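Local structure of thymine dioxygenase (Neurospora crassa, 5C3Q) at residues A[20-24]-A[164-168]; A[119-125]-A[190-196]; A[227-231]-A[286-290]. The protein binds a metal ion, 2-oxoglutarate and thymine in a double-stranded beta-helix core and probably hydroxylates the methyl group of thymine. All blocks are in the same frame, centred on the assembly; numbering follows the deposited sequence.

In the fold
Contacts 2 and 3 belong to the same large sheet, where strands 190-200 and 284-295 run side by side; they meet at Tyr196 N to Arg288 O, 2.7 Å, and both reach the 2-oxoglutarate. Contact 2 is buried, a regular antiparallel strand pair with a largely apolar face under the helices and a mixed face, with Arg192, toward the ligands. Contact 3 is only partly buried: a turn held to strand 284-295 by side-chain and backbone hydrogen bonds and waters. Contact 1, also partly buried, lies across the chain's centre from contact 2, about 27 Å between centres, and joins two helices by phenylalanine packing. Helix 147-173, which carries one half of it, also packs on contact 2 through Met151, Phe154 and Phe155.

Contact 1 (A[20-24]-A[164-168]); sequences FSKFL and EVMRA
Two segments meet here through side chains. Segment 20-24 runs into a short helix, with Phe23 N and Leu24 N both bonded to Phe20 O (2.9 and 3.2 Å); residues 164-168 are regular alpha-helix within the long helix 147-173, with Ala168 N to Glu164 O at 3.0 Å. The CA atoms of Phe23 and Ala168 are 7.2 Å apart, those of Leu24 and Glu164 8.2 Å.

Aromatic packing comes first. Phe20 and Phe23 both take chi1 t, which sends their rings at the long helix. The Phe23 ring lies on Ala168, whose CB sits 3.8 Å from the ring centroid and 8° off its normal, a clear CH-pi contact; Phe23 CZ reaches Ala168 N at 3.4 Å. Phe20 turns its ring edge to Glu164 CB, 3.7 Å from CZ, and to Ala168 CB, 4.5 Å from CE1. Apolar packing adds Phe20 CZ to Val165 CG2 at 4.2 Å.

At the more open side, aliphatic meets charged: Leu24 (mt) sets CD2 3.6 Å from Glu164 CD. Glu164 OE1 makes a long salt bridge to Arg167 NH1 (3.7 Å) within its own helix, and Arg167 also pairs with Asp181.

This is plain helix packing, away from the annotated sites. With no polar bond between the two segments, van der Waals and CH-pi contacts join the short helix after strand 13-19 to the long helix.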
loop_
_atom_site.group_PDB
_atom_site.type_symbol
_atom_site.label_atom_id
_atom_site.label_comp_id
_atom_site.label_asym_id
_atom_site.label_seq_id
_atom_site.Cartn_x
_atom_site.Cartn_y
_atom_site.Cartn_z
ATOM N N PHE A 20 6.407 -16.309 6.014
ATOM C CA PHE A 20 7.502 -15.410 6.378
ATOM C C PHE A 20 8.314 -15.903 7.578
ATOM O O PHE A 20 9.501 -15.593 7.692
ATOM C CB PHE A 20 6.979 -13.994 6.635
ATOM C CG PHE A 20 8.050 -12.941 6.596
ATOM C CD1 PHE A 20 8.756 -12.701 5.427
ATOM C CD2 PHE A 20 8.350 -12.190 7.720
ATOM C CE1 PHE A 20 9.745 -11.730 5.379
ATOM C CE2 PHE A 20 9.339 -11.220 7.679
ATOM C CZ PHE A 20 10.034 -10.987 6.509
ATOM N N SER A 21 7.683 -16.679 8.459
ATOM C CA SER A 21 8.371 -17.223 9.628
ATOM C C SER A 21 9.558 -18.102 9.214
ATOM O O SER A 21 10.529 -18.230 9.956
ATOM C CB SER A 21 7.401 -18.012 10.519
ATOM O OG SER A 21 7.089 -19.278 9.964
ATOM N N LYS A 22 9.479 -18.694 8.026
ATOM C CA LYS A 22 10.575 -19.511 7.503
ATOM C C LYS A 22 11.807 -18.681 7.098
ATOM O O LYS A 22 12.927 -19.191 7.134
ATOM C CB LYS A 22 10.077 -20.393 6.355
ATOM C CG LYS A 22 9.050 -21.417 6.833
ATOM C CD LYS A 22 8.563 -22.345 5.731
ATOM C CE LYS A 22 7.785 -23.512 6.329
ATOM N NZ LYS A 22 7.297 -24.471 5.300
ATOM N N PHE A 23 11.612 -17.414 6.728
ATOM C CA PHE A 23 12.751 -16.506 6.528
ATOM C C PHE A 23 13.343 -16.076 7.873
ATOM O O PHE A 23 14.560 -16.015 8.031
ATOM C CB PHE A 23 12.369 -15.263 5.717
ATOM C CG PHE A 23 13.471 -14.239 5.636
ATOM C CD1 PHE A 23 14.593 -14.470 4.851
ATOM C CD2 PHE A 23 13.407 -13.061 6.372
ATOM C CE1 PHE A 23 15.623 -13.542 4.789
ATOM C CE2 PHE A 23 14.429 -12.124 6.309
ATOM C CZ PHE A 23 15.541 -12.363 5.518
ATOM N N LEU A 24 12.478 -15.781 8.839
ATOM C CA LEU A 24 12.924 -15.277 10.136
ATOM C C LEU A 24 13.508 -16.356 11.052
ATOM O O LEU A 24 14.476 -16.092 11.762
ATOM C CB LEU A 24 11.777 -14.556 10.851
ATOM C CG LEU A 24 11.268 -13.270 10.195
ATOM C CD1 LEU A 24 10.116 -12.702 11.006
ATOM C CD2 LEU A 24 12.373 -12.229 10.049
ATOM N N GLU A 164 12.489 -6.132 7.679
ATOM C CA GLU A 164 12.695 -7.572 7.476
ATOM C C GLU A 164 12.425 -8.008 6.037
ATOM O O GLU A 164 13.137 -8.856 5.509
ATOM C CB GLU A 164 11.834 -8.400 8.444
ATOM C CG GLU A 164 12.109 -8.158 9.929
ATOM C CD GLU A 164 13.407 -8.771 10.436
ATOM O OE1 GLU A 164 14.277 -9.167 9.622
ATOM O OE2 GLU A 164 13.568 -8.849 11.679
ATOM N N VAL A 165 11.402 -7.438 5.402
ATOM C CA VAL A 165 11.115 -7.745 3.999
ATOM C C VAL A 165 12.264 -7.287 3.098
ATOM O O VAL A 165 12.648 -8.003 2.180
ATOM C CB VAL A 165 9.777 -7.137 3.512
ATOM C CG1 VAL A 165 9.611 -7.327 2.007
ATOM C CG2 VAL A 165 8.606 -7.784 4.235
ATOM N N MET A 166 12.818 -6.106 3.366
ATOM C CA MET A 166 13.968 -5.620 2.599
ATOM C C MET A 166 15.189 -6.519 2.816
ATOM O O MET A 166 15.947 -6.771 1.877
ATOM C CB MET A 166 14.303 -4.167 2.945
ATOM C CG MET A 166 13.223 -3.151 2.578
ATOM S SD MET A 166 12.491 -3.301 0.930
ATOM C CE MET A 166 13.858 -2.845 -0.130
ATOM N N ARG A 167 15.363 -7.021 4.041
ATOM C CA ARG A 167 16.420 -7.999 4.317
ATOM C C ARG A 167 16.230 -9.271 3.490
ATOM O O ARG A 167 17.197 -9.806 2.963
ATOM C CB ARG A 167 16.492 -8.342 5.808
ATOM C CG ARG A 167 17.149 -7.259 6.634
ATOM C CD ARG A 167 17.092 -7.547 8.125
ATOM N NE ARG A 167 17.637 -6.423 8.878
ATOM C CZ ARG A 167 17.626 -6.313 10.204
ATOM N NH1 ARG A 167 17.094 -7.263 10.965
ATOM N NH2 ARG A 167 18.156 -5.237 10.777
ATOM N N ALA A 168 14.991 -9.745 3.372
ATOM C CA ALA A 168 14.695 -10.906 2.519
ATOM C C ALA A 168 15.041 -10.628 1.061
ATOM O O ALA A 168 15.602 -11.478 0.379
ATOM C CB ALA A 168 13.236 -11.312 2.644
#

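Contact 2 (A[119-125]-A[190-196]); sequences IKESYEI and ILRLLHY. With AKG (2-oxoglutaric acid), chain F; TDR (thymine), chain G; EDO (1,2-ethanediol), chain I.
On the apolar face, Ile125, Leu191, Leu193 and Tyr123 pack together: Ile125 CD1 lies 4.0 Å from Leu191 CD2 and 4.4 Å from Leu193 CD1, which touches Tyr123 CD2 at 4.1 Å. Helices 147-173 and 57-71 cover this side.

Beneath them, strands 121-125 and 190-196 run antiparallel, their axes 4.5 Å apart at 161°. Glu121-His195, Tyr123-Leu193 and Ile125-Leu191 are hydrogen-bonded pairs, each with two N-to-O bonds. The shortest is Leu191 N to Ile125 O, 2.7 Å; His195 N to Glu121 O measures 3.0 Å. Ser122-Leu194 and Glu124-Arg192 are the non-hydrogen-bonded pairs between them.

At the end of the apolar face, His195 (chi1 t) donates from ND1 to Glu121 OE2, 2.6 Å; OE1 of Glu121 (chi1 p) makes a salt bridge to Lys78 and a hydrogen bond with Tyr92.

The face of Ser122, Glu124, Arg192 and Leu194 looks onto the ligands and is mixed. Leu194 CD1 lies 3.5 Å from AKG O2. Arg192, tt in its first two torsions, forms a salt bridge from NE to Glu124 OE1 (2.8 Å) and gives NH1 to AKG O2 (2.9 Å), while thymine C6 lies over its guanidinium. Tyr196 OH donates to AKG O4 (2.7 Å). Water 1 joins Lys120 NZ (3.0 Å), Tyr196 OH (3.1 Å) and AKG O2 (3.0 Å).

Strand 190-200 thus supplies one wall of the 2-oxoglutarate and thymine pocket in the double-stranded beta-helix of Fe(II)/2-oxoglutarate oxygenases.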
loop_
_atom_site.group_PDB
_atom_site.type_symbol
_atom_site.label_atom_id
_atom_site.label_comp_id
_atom_site.label_asym_id
_atom_site.label_seq_id
_atom_site.Cartn_x
_atom_site.Cartn_y
_atom_site.Cartn_z
ATOM N N ILE A 119 -15.438 5.808 -4.082
ATOM C CA ILE A 119 -16.286 5.726 -2.896
ATOM C C ILE A 119 -15.447 5.179 -1.742
ATOM O O ILE A 119 -15.490 3.991 -1.427
ATOM C CB ILE A 119 -17.536 4.854 -3.131
ATOM C CG1 ILE A 119 -18.287 5.311 -4.385
ATOM C CG2 ILE A 119 -18.464 4.932 -1.926
ATOM C CD1 ILE A 119 -19.327 4.322 -4.872
ATOM N N LYS A 120 -14.673 6.066 -1.127
ATOM C CA LYS A 120 -13.746 5.686 -0.069
ATOM C C LYS A 120 -13.438 6.881 0.828
ATOM O O LYS A 120 -13.663 8.024 0.450
ATOM C CB LYS A 120 -12.443 5.145 -0.676
ATOM C CG LYS A 120 -11.588 6.190 -1.389
ATOM C CD LYS A 120 -10.270 5.608 -1.879
ATOM C CE LYS A 120 -9.383 6.681 -2.490
ATOM N NZ LYS A 120 -8.029 6.153 -2.824
ATOM N N GLU A 121 -12.937 6.604 2.024
ATOM C CA GLU A 121 -12.345 7.640 2.861
ATOM C C GLU A 121 -11.076 7.078 3.483
ATOM O O GLU A 121 -10.918 5.860 3.598
ATOM C CB GLU A 121 -13.326 8.149 3.929
ATOM C CG GLU A 121 -13.968 7.071 4.782
ATOM C CD GLU A 121 -14.984 7.610 5.778
ATOM O OE1 GLU A 121 -14.967 8.818 6.101
ATOM O OE2 GLU A 121 -15.802 6.805 6.265
ATOM N N SER A 122 -10.162 7.965 3.853
ATOM C CA SER A 122 -8.875 7.542 4.382
ATOM C C SER A 122 -8.372 8.468 5.480
ATOM O O SER A 122 -8.762 9.633 5.566
ATOM C CB SER A 122 -7.840 7.453 3.258
ATOM O OG SER A 122 -7.587 8.722 2.690
ATOM N N TYR A 123 -7.512 7.917 6.326
ATOM C CA TYR A 123 -6.835 8.678 7.353
ATOM C C TYR A 123 -5.382 8.219 7.401
ATOM O O TYR A 123 -5.101 7.034 7.615
ATOM C CB TYR A 123 -7.518 8.472 8.702
ATOM C CG TYR A 123 -6.861 9.235 9.825
ATOM C CD1 TYR A 123 -7.044 10.609 9.959
ATOM C CD2 TYR A 123 -6.052 8.586 10.750
ATOM C CE1 TYR A 123 -6.441 11.314 10.987
ATOM C CE2 TYR A 123 -5.446 9.282 11.779
ATOM C CZ TYR A 123 -5.641 10.643 11.894
ATOM O OH TYR A 123 -5.031 11.328 12.919
ATOM N N GLU A 124 -4.465 9.162 7.210
ATOM C CA GLU A 124 -3.046 8.849 7.095
ATOM C C GLU A 124 -2.211 9.353 8.274
ATOM O O GLU A 124 -2.341 10.500 8.716
ATOM C CB GLU A 124 -2.520 9.380 5.770
ATOM C CG GLU A 124 -3.028 8.540 4.604
ATOM C CD GLU A 124 -2.885 9.215 3.262
ATOM O OE1 GLU A 124 -2.456 8.534 2.301
ATOM O OE2 GLU A 124 -3.217 10.413 3.157
ATOM N N ILE A 125 -1.355 8.461 8.762
ATOM C CA ILE A 125 -0.511 8.685 9.924
ATOM C C ILE A 125 0.940 8.486 9.501
ATOM O O ILE A 125 1.269 7.466 8.897
ATOM C CB ILE A 125 -0.855 7.666 11.037
ATOM C CG1 ILE A 125 -2.274 7.900 11.561
ATOM C CG2 ILE A 125 0.144 7.742 12.181
ATOM C CD1 ILE A 125 -2.924 6.652 12.128
ATOM N N ILE A 190 4.036 5.814 5.733
ATOM C CA ILE A 190 2.691 6.350 5.911
ATOM C C ILE A 190 1.712 5.210 6.163
ATOM O O ILE A 190 1.600 4.276 5.364
ATOM C CB ILE A 190 2.238 7.194 4.701
ATOM C CG1 ILE A 190 3.103 8.456 4.563
ATOM C CG2 ILE A 190 0.764 7.570 4.805
ATOM C CD1 ILE A 190 2.902 9.499 5.646
ATOM N N LEU A 191 1.022 5.292 7.294
ATOM C CA LEU A 191 -0.012 4.334 7.657
ATOM C C LEU A 191 -1.348 4.886 7.169
ATOM O O LEU A 191 -1.865 5.857 7.727
ATOM C CB LEU A 191 -0.007 4.118 9.174
ATOM C CG LEU A 191 -1.127 3.328 9.848
ATOM C CD1 LEU A 191 -1.225 1.921 9.288
ATOM C CD2 LEU A 191 -0.884 3.290 11.349
ATOM N N ARG A 192 -1.885 4.283 6.109
ATOM C CA ARG A 192 -3.159 4.705 5.535
ATOM C C ARG A 192 -4.292 3.766 5.950
ATOM O O ARG A 192 -4.366 2.620 5.494
ATOM C CB ARG A 192 -3.067 4.768 4.009
ATOM C CG ARG A 192 -4.354 5.217 3.330
ATOM C CD ARG A 192 -4.267 5.130 1.818
ATOM N NE ARG A 192 -3.985 6.420 1.200
ATOM C CZ ARG A 192 -3.949 6.644 -0.111
ATOM N NH1 ARG A 192 -4.164 5.658 -0.979
ATOM N NH2 ARG A 192 -3.689 7.868 -0.559
ATOM N N LEU A 193 -5.165 4.265 6.819
ATOM C CA LEU A 193 -6.400 3.579 7.174
ATOM C C LEU A 193 -7.427 3.870 6.086
ATOM O O LEU A 193 -7.598 5.025 5.695
ATOM C CB LEU A 193 -6.925 4.084 8.523
ATOM C CG LEU A 193 -5.938 4.054 9.693
ATOM C CD1 LEU A 193 -6.622 4.545 10.955
ATOM C CD2 LEU A 193 -5.367 2.659 9.907
ATOM N N LEU A 194 -8.095 2.827 5.598
ATOM C CA LEU A 194 -9.083 2.960 4.529
ATOM C C LEU A 194 -10.432 2.388 4.935
ATOM O O LEU A 194 -10.517 1.302 5.510
ATOM C CB LEU A 194 -8.603 2.254 3.262
ATOM C CG LEU A 194 -7.498 2.970 2.482
ATOM C CD1 LEU A 194 -6.662 1.985 1.673
ATOM C CD2 LEU A 194 -8.100 4.039 1.585
ATOM N N HIS A 195 -11.483 3.132 4.616
ATOM C CA HIS A 195 -12.846 2.671 4.786
ATOM C C HIS A 195 -13.609 2.927 3.491
ATOM O O HIS A 195 -13.691 4.060 3.019
ATOM C CB HIS A 195 -13.505 3.384 5.967
ATOM C CG HIS A 195 -14.984 3.184 6.045
ATOM N ND1 HIS A 195 -15.872 4.234 6.104
ATOM C CD2 HIS A 195 -15.733 2.055 6.062
ATOM C CE1 HIS A 195 -17.105 3.763 6.162
ATOM N NE2 HIS A 195 -17.047 2.444 6.136
ATOM N N TYR A 196 -14.138 1.856 2.910
ATOM C CA TYR A 196 -14.962 1.948 1.716
ATOM C C TYR A 196 -16.405 1.722 2.163
ATOM O O TYR A 196 -16.781 0.591 2.459
ATOM C CB TYR A 196 -14.542 0.891 0.692
ATOM C CG TYR A 196 -13.091 0.968 0.263
ATOM C CD1 TYR A 196 -12.094 0.293 0.965
ATOM C CD2 TYR A 196 -12.715 1.709 -0.851
ATOM C CE1 TYR A 196 -10.762 0.366 0.571
ATOM C CE2 TYR A 196 -11.393 1.779 -1.256
ATOM C CZ TYR A 196 -10.420 1.107 -0.544
ATOM O OH TYR A 196 -9.110 1.183 -0.957
HETATM C C1 AKG F . -3.881 2.074 -1.831
HETATM O O1 AKG F . -2.861 2.480 -2.450
HETATM O O2 AKG F . -4.390 2.736 -0.904
HETATM C C2 AKG F . -4.500 0.795 -2.213
HETATM O O5 AKG F . -4.118 0.211 -3.224
HETATM C C3 AKG F . -5.609 0.213 -1.357
HETATM C C4 AKG F . -5.991 -1.184 -1.836
HETATM C C5 AKG F . -7.034 -1.814 -0.942
HETATM O O3 AKG F . -7.094 -3.061 -0.912
HETATM O O4 AKG F . -7.807 -1.093 -0.276
HETATM N N1 TDR G . 0.113 7.812 -0.814
HETATM C C2 TDR G . 1.468 7.481 -0.436
HETATM O O2 TDR G . 2.016 8.099 0.456
HETATM N N3 TDR G . 2.165 6.414 -1.116
HETATM C C4 TDR G . 1.527 5.678 -2.159
HETATM O O4 TDR G . 2.145 4.783 -2.709
HETATM C C5 TDR G . 0.149 6.010 -2.554
HETATM C CM5 TDR G . -0.570 5.278 -3.643
HETATM C C6 TDR G . -0.545 7.098 -1.859
HETATM C C1 EDO I . -4.578 11.775 0.701
HETATM O O1 EDO I . -4.406 10.357 0.633
HETATM C C2 EDO I . -5.556 12.242 -0.367
HETATM O O2 EDO I . -4.879 12.518 -1.597
HETATM O O HOH W 1 -7.187 3.476 -1.753
#

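Contact 3 (A[227-231]-A[286-290]); sequences QDSRG and PPRYS. With AKG (2-oxoglutaric acid), chain F.
Arg230 lays one face of its guanidinium on Pro286, with CZ 3.6 Å from CB of the proline, while its NE donates to Pro287 O at 3.1 Å; water 3 links Arg230 NH2 (2.9 Å) to the same Pro287 O (2.7 Å). The chain around it leaves strand 222-227 of the double-stranded beta-helix through an Asx turn, in which Asp228 OD1 accepts from Arg230 N at 3.2 Å.

Gln227 and Ser290 form an antiparallel non-hydrogen-bonded pair, CA to CA 4.4 Å. Next to it Asp228 N reaches Tyr289 O at 3.3 Å. Asp228, chi1 p, turns its other oxygen to the strand: OD2 accepts a nearly straight hydrogen bond from Tyr289 N at 2.8 Å.

Gly231, at phi/psi 87/175, would jam a CB against the preceding carbonyl. Its N gives to water 2 (2.8 Å), which also accepts from Arg288 NE (3.0 Å) and donates to Asp228 O (2.9 Å).

Arg288, extended through chi1-chi3 (ttt), is a 2-oxoglutarate-binding residue. Gln227 OE1 accepts from its NH2 at 3.0 Å, and the guanidinium pairs with the C5 carboxylate: NH2 to AKG O3 2.8 Å and NH1 to AKG O4 2.9 Å. Ser290 OG donates to that same AKG O4, at 2.7 Å.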
loop_
_atom_site.group_PDB
_atom_site.type_symbol
_atom_site.label_atom_id
_atom_site.label_comp_id
_atom_site.label_asym_id
_atom_site.label_seq_id
_atom_site.Cartn_x
_atom_site.Cartn_y
_atom_site.Cartn_z
ATOM N N GLN A 227 -6.036 -6.499 4.246
ATOM C CA GLN A 227 -7.425 -6.392 3.793
ATOM C C GLN A 227 -8.324 -7.333 4.590
ATOM O O GLN A 227 -7.876 -8.383 5.062
ATOM C CB GLN A 227 -7.547 -6.660 2.285
ATOM C CG GLN A 227 -7.191 -8.069 1.821
ATOM C CD GLN A 227 -7.395 -8.269 0.322
ATOM O OE1 GLN A 227 -8.177 -7.561 -0.312
ATOM N NE2 GLN A 227 -6.699 -9.247 -0.247
ATOM N N ASP A 228 -9.582 -6.930 4.763
ATOM C CA ASP A 228 -10.598 -7.802 5.348
ATOM C C ASP A 228 -11.043 -8.825 4.292
ATOM O O ASP A 228 -10.377 -8.984 3.269
ATOM C CB ASP A 228 -11.776 -6.987 5.934
ATOM C CG ASP A 228 -12.563 -6.204 4.880
ATOM O OD1 ASP A 228 -12.398 -6.434 3.659
ATOM O OD2 ASP A 228 -13.364 -5.334 5.289
ATOM N N SER A 229 -12.158 -9.510 4.533
ATOM C CA SER A 229 -12.582 -10.620 3.679
ATOM C C SER A 229 -13.577 -10.236 2.576
ATOM O O SER A 229 -14.112 -11.118 1.902
ATOM C CB SER A 229 -13.197 -11.718 4.555
ATOM O OG SER A 229 -14.369 -11.244 5.197
ATOM N N ARG A 230 -13.825 -8.938 2.384
ATOM C CA ARG A 230 -14.843 -8.484 1.417
ATOM C C ARG A 230 -14.464 -8.727 -0.037
ATOM O O ARG A 230 -15.320 -9.069 -0.851
ATOM C CB ARG A 230 -15.131 -6.988 1.582
ATOM C CG ARG A 230 -15.665 -6.578 2.941
ATOM C CD ARG A 230 -16.918 -7.344 3.319
ATOM N NE ARG A 230 -17.499 -6.831 4.555
ATOM C CZ ARG A 230 -18.422 -7.462 5.275
ATOM N NH1 ARG A 230 -18.883 -8.653 4.901
ATOM N NH2 ARG A 230 -18.881 -6.902 6.385
ATOM N N GLY A 231 -13.191 -8.526 -0.363
ATOM C CA GLY A 231 -12.726 -8.637 -1.742
ATOM C C GLY A 231 -12.877 -7.329 -2.502
ATOM O O GLY A 231 -13.427 -6.357 -1.977
ATOM N N PRO A 286 -21.380 -4.642 1.614
ATOM C CA PRO A 286 -21.120 -4.113 2.958
ATOM C C PRO A 286 -19.867 -3.231 3.009
ATOM O O PRO A 286 -19.133 -3.153 2.026
ATOM C CB PRO A 286 -20.924 -5.372 3.817
ATOM C CG PRO A 286 -21.341 -6.529 2.971
ATOM C CD PRO A 286 -21.194 -6.101 1.547
ATOM N N PRO A 287 -19.626 -2.560 4.149
ATOM C CA PRO A 287 -18.406 -1.762 4.267
ATOM C C PRO A 287 -17.144 -2.612 4.110
ATOM O O PRO A 287 -17.100 -3.738 4.606
ATOM C CB PRO A 287 -18.493 -1.197 5.691
ATOM C CG PRO A 287 -19.936 -1.278 6.057
ATOM C CD PRO A 287 -20.437 -2.507 5.376
ATOM N N ARG A 288 -16.145 -2.083 3.407
ATOM C CA ARG A 288 -14.842 -2.731 3.295
ATOM C C ARG A 288 -13.785 -1.905 4.032
ATOM O O ARG A 288 -13.702 -0.681 3.865
ATOM C CB ARG A 288 -14.447 -2.919 1.824
ATOM C CG ARG A 288 -13.030 -3.435 1.606
ATOM C CD ARG A 288 -12.801 -3.874 0.169
ATOM N NE ARG A 288 -11.522 -4.564 -0.004
ATOM C CZ ARG A 288 -10.338 -3.969 -0.162
ATOM N NH1 ARG A 288 -10.231 -2.644 -0.170
ATOM N NH2 ARG A 288 -9.243 -4.713 -0.307
ATOM N N TYR A 289 -12.986 -2.583 4.850
ATOM C CA TYR A 289 -11.869 -1.961 5.547
ATOM C C TYR A 289 -10.570 -2.553 5.061
ATOM O O TYR A 289 -10.439 -3.772 4.920
ATOM C CB TYR A 289 -11.972 -2.176 7.054
ATOM C CG TYR A 289 -13.152 -1.484 7.666
ATOM C CD1 TYR A 289 -13.071 -0.155 8.060
ATOM C CD2 TYR A 289 -14.358 -2.153 7.838
ATOM C CE1 TYR A 289 -14.160 0.494 8.614
ATOM C CE2 TYR A 289 -15.455 -1.516 8.395
ATOM C CZ TYR A 289 -15.350 -0.194 8.780
ATOM O OH TYR A 289 -16.434 0.444 9.328
ATOM N N SER A 290 -9.607 -1.682 4.802
ATOM C CA SER A 290 -8.242 -2.111 4.575
ATOM C C SER A 290 -7.289 -1.113 5.210
ATOM O O SER A 290 -7.678 0.004 5.585
ATOM C CB SER A 290 -7.952 -2.265 3.077
ATOM O OG SER A 290 -8.026 -1.022 2.405
HETATM C C1 AKG F . -3.881 2.074 -1.831
HETATM O O1 AKG F . -2.861 2.480 -2.450
HETATM O O2 AKG F . -4.390 2.736 -0.904
HETATM C C2 AKG F . -4.500 0.795 -2.213
HETATM O O5 AKG F . -4.118 0.211 -3.224
HETATM C C3 AKG F . -5.609 0.213 -1.357
HETATM C C4 AKG F . -5.991 -1.184 -1.836
HETATM C C5 AKG F . -7.034 -1.814 -0.942
HETATM O O3 AKG F . -7.094 -3.061 -0.912
HETATM O O4 AKG F . -7.807 -1.093 -0.276
HETATM O O HOH W 2 -11.095 -7.320 1.065
HETATM O O HOH W 3 -17.236 -4.644 7.186
#